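PDB 3QP9: type I polyketide synthase PikAII from Streptomyces venezuelae, which carries in its polyketide synthase module a C2-type ketoreductase, which probably epimerises the alpha-methyl group of the intermediate without reducing the beta-keto group. Local coordinates for residues T132-Q140 with L358-L366. Numbering follows the deposited sequence.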
loop_
_atom_site.group_PDB
_atom_site.type_symbol
_atom_site.label_atom_id
_atom_site.label_comp_id
_atom_site.label_asym_id
_atom_site.label_seq_id
_atom_site.Cartn_x
_atom_site.Cartn_y
_atom_site.Cartn_z
ATOM N N THR A 132 2.358 -12.306 -4.767
ATOM C CA THR A 132 2.013 -11.792 -3.441
ATOM C C THR A 132 2.125 -12.899 -2.341
ATOM O O THR A 132 2.758 -12.688 -1.278
ATOM C CB THR A 132 0.590 -11.197 -3.410
ATOM O OG1 THR A 132 0.291 -10.495 -4.646
ATOM C CG2 THR A 132 0.438 -10.198 -2.252
ATOM N N GLY A 133 1.439 -14.022 -2.590
ATOM C CA GLY A 133 1.456 -15.214 -1.687
ATOM C C GLY A 133 2.849 -15.758 -1.549
ATOM O O GLY A 133 3.337 -15.923 -0.445
ATOM N N ALA A 134 3.491 -16.029 -2.687
ATOM C CA ALA A 134 4.859 -16.585 -2.757
ATOM C C ALA A 134 5.883 -15.755 -1.973
ATOM O O ALA A 134 6.708 -16.302 -1.263
ATOM C CB ALA A 134 5.297 -16.723 -4.168
ATOM N N THR A 135 5.808 -14.425 -2.070
ATOM C CA THR A 135 6.725 -13.561 -1.299
ATOM C C THR A 135 6.529 -13.738 0.189
ATOM O O THR A 135 7.520 -13.817 0.995
ATOM C CB THR A 135 6.431 -12.090 -1.594
ATOM O OG1 THR A 135 6.696 -11.851 -2.980
ATOM C CG2 THR A 135 7.326 -11.194 -0.683
ATOM N N LEU A 136 5.266 -13.791 0.593
ATOM C CA LEU A 136 4.991 -14.055 2.033
ATOM C C LEU A 136 5.591 -15.407 2.451
ATOM O O LEU A 136 6.253 -15.580 3.521
ATOM C CB LEU A 136 3.478 -14.049 2.330
ATOM C CG LEU A 136 3.171 -14.582 3.771
ATOM C CD1 LEU A 136 3.789 -13.773 4.878
ATOM C CD2 LEU A 136 1.678 -14.833 4.079
ATOM N N THR A 137 5.407 -16.367 1.559
ATOM C CA THR A 137 5.868 -17.732 1.863
ATOM C C THR A 137 7.369 -17.782 2.018
ATOM O O THR A 137 7.930 -18.520 2.875
ATOM C CB THR A 137 5.332 -18.670 0.771
ATOM O OG1 THR A 137 3.910 -18.628 0.884
ATOM C CG2 THR A 137 5.801 -20.148 0.994
ATOM N N LEU A 138 8.039 -16.983 1.217
ATOM C CA LEU A 138 9.493 -16.915 1.241
ATOM C C LEU A 138 10.030 -16.301 2.529
ATOM O O LEU A 138 11.008 -16.793 3.049
ATOM C CB LEU A 138 10.043 -16.216 -0.001
ATOM C CG LEU A 138 11.558 -15.996 -0.029
ATOM C CD1 LEU A 138 12.277 -17.336 -0.206
ATOM C CD2 LEU A 138 11.944 -15.057 -1.100
ATOM N N VAL A 139 9.351 -15.284 3.067
ATOM C CA VAL A 139 9.764 -14.594 4.299
ATOM C C VAL A 139 9.700 -15.612 5.462
ATOM O O VAL A 139 10.486 -15.549 6.438
ATOM C CB VAL A 139 8.783 -13.490 4.631
ATOM C CG1 VAL A 139 8.995 -12.983 6.054
ATOM C CG2 VAL A 139 8.895 -12.341 3.634
ATOM N N GLN A 140 8.715 -16.483 5.367
ATOM C CA GLN A 140 8.463 -17.442 6.442
ATOM C C GLN A 140 9.478 -18.574 6.351
ATOM O O GLN A 140 10.075 -18.952 7.354
ATOM C CB GLN A 140 7.072 -18.042 6.261
ATOM C CG GLN A 140 5.958 -17.220 6.830
ATOM C CD GLN A 140 4.585 -17.653 6.382
ATOM O OE1 GLN A 140 4.390 -18.469 5.445
ATOM N NE2 GLN A 140 3.609 -17.127 7.077
ATOM N N LEU A 358 3.431 -11.643 10.495
ATOM C CA LEU A 358 3.676 -12.388 9.246
ATOM C C LEU A 358 3.995 -13.865 9.505
ATOM O O LEU A 358 3.518 -14.717 8.751
ATOM C CB LEU A 358 4.741 -11.753 8.345
ATOM C CG LEU A 358 4.345 -10.370 7.766
ATOM C CD1 LEU A 358 5.557 -9.547 7.273
ATOM C CD2 LEU A 358 3.215 -10.378 6.674
ATOM N N ALA A 359 4.779 -14.145 10.547
ATOM C CA ALA A 359 5.181 -15.540 10.889
ATOM C C ALA A 359 3.962 -16.410 11.120
ATOM O O ALA A 359 3.998 -17.614 10.838
ATOM C CB ALA A 359 6.092 -15.590 12.109
ATOM N N ALA A 360 2.884 -15.788 11.594
ATOM C CA ALA A 360 1.703 -16.534 12.050
ATOM C C ALA A 360 0.590 -16.646 11.015
ATOM O O ALA A 360 -0.264 -17.502 11.137
ATOM C CB ALA A 360 1.175 -15.971 13.389
ATOM N N THR A 361 0.605 -15.792 9.984
ATOM C CA THR A 361 -0.386 -15.887 8.927
ATOM C C THR A 361 0.029 -16.873 7.845
ATOM O O THR A 361 1.005 -17.595 7.994
ATOM C CB THR A 361 -0.660 -14.536 8.220
ATOM O OG1 THR A 361 -0.280 -13.425 9.043
ATOM C CG2 THR A 361 -2.107 -14.456 7.938
ATOM N N ASP A 362 -0.743 -16.901 6.767
ATOM C CA ASP A 362 -0.488 -17.763 5.628
ATOM C C ASP A 362 -1.096 -17.111 4.386
ATOM O O ASP A 362 -1.878 -16.173 4.526
ATOM C CB ASP A 362 -1.030 -19.201 5.856
ATOM C CG ASP A 362 -2.561 -19.251 6.074
ATOM O OD1 ASP A 362 -3.314 -18.714 5.263
ATOM O OD2 ASP A 362 -3.026 -19.877 7.045
ATOM N N ALA A 363 -0.737 -17.616 3.204
ATOM C CA ALA A 363 -1.079 -17.023 1.922
ATOM C C ALA A 363 -2.562 -16.844 1.677
ATOM O O ALA A 363 -2.930 -15.890 0.994
ATOM C CB ALA A 363 -0.424 -17.769 0.746
ATOM N N ASP A 364 -3.412 -17.716 2.241
ATOM C CA ASP A 364 -4.864 -17.572 2.038
ATOM C C ASP A 364 -5.476 -16.437 2.909
ATOM O O ASP A 364 -6.304 -15.629 2.442
ATOM C CB ASP A 364 -5.617 -18.924 2.182
ATOM C CG ASP A 364 -5.250 -19.953 1.057
ATOM O OD1 ASP A 364 -4.935 -21.110 1.409
ATOM O OD2 ASP A 364 -5.258 -19.656 -0.163
ATOM N N ALA A 365 -5.054 -16.380 4.171
ATOM C CA ALA A 365 -5.404 -15.293 5.075
ATOM C C ALA A 365 -4.967 -13.891 4.515
ATOM O O ALA A 365 -5.789 -12.927 4.498
ATOM C CB ALA A 365 -4.751 -15.556 6.406
ATOM N N LEU A 366 -3.715 -13.801 4.030
ATOM C CA LEU A 366 -3.205 -12.573 3.413
ATOM C C LEU A 366 -4.128 -12.165 2.255
ATOM O O LEU A 366 -4.565 -11.010 2.193
ATOM C CB LEU A 366 -1.755 -12.743 2.905
ATOM C CG LEU A 366 -1.186 -11.681 1.961
ATOM C CD1 LEU A 366 -0.983 -10.420 2.769
ATOM C CD2 LEU A 366 0.155 -12.075 1.282
#
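The amide of Gln-140 reaches into the turn 358-361, where its NE2 donates to two backbone carbonyls, Leu-358 O at 2.9 Å and Thr-361 O at 2.8 Å. The first bond is the straighter, 151° at the hydrogen, and arrives 18° from the carbonyl plane; the second comes from well above the plane of its carbonyl. A glutamine suits the place because one NH2 group carries two protons, and its chain, extended beyond CG, is long enough to bring them to the turn.

One helical turn earlier, Leu-136 fills the angle between this turn and the start of helix 363-386. CG anti to the backbone N (chi1 169°) carries the branched end out to 358-366, where CD1 rests on Leu-358 CD2 at 3.9 Å, while CD2 lies against the backbone at Asp-362 C, 3.6 Å off. Leu-366 closes the other flank, its CD2 resting against both Thr-132 O and Leu-136 CB. The backbones come nearest at Gly-133 and Ala-363, their CA atoms 4.8 Å apart, with Ala-363 CB 4.0 Å from Gly-133 CA; small residues on both sides permit this approach.

Further out, Asp-362 N-caps helix 363-386, with OD1 accepting from Ala-365 N at 3.1 Å and more weakly from Asp-364 N. Thr-361 OG1 bonds to Pro-357 O, and Leu-358 N to Glu-185 OE1 of helix 170-185, whose Met-178 and Ala-182 also touch the Leu-358 side chain.

The contact thus seats a capped helix start of the Rossmann-type KR domain against helix 130-144 of the preceding half, consistent with the paired structural and catalytic subdomains of modular ketoreductases.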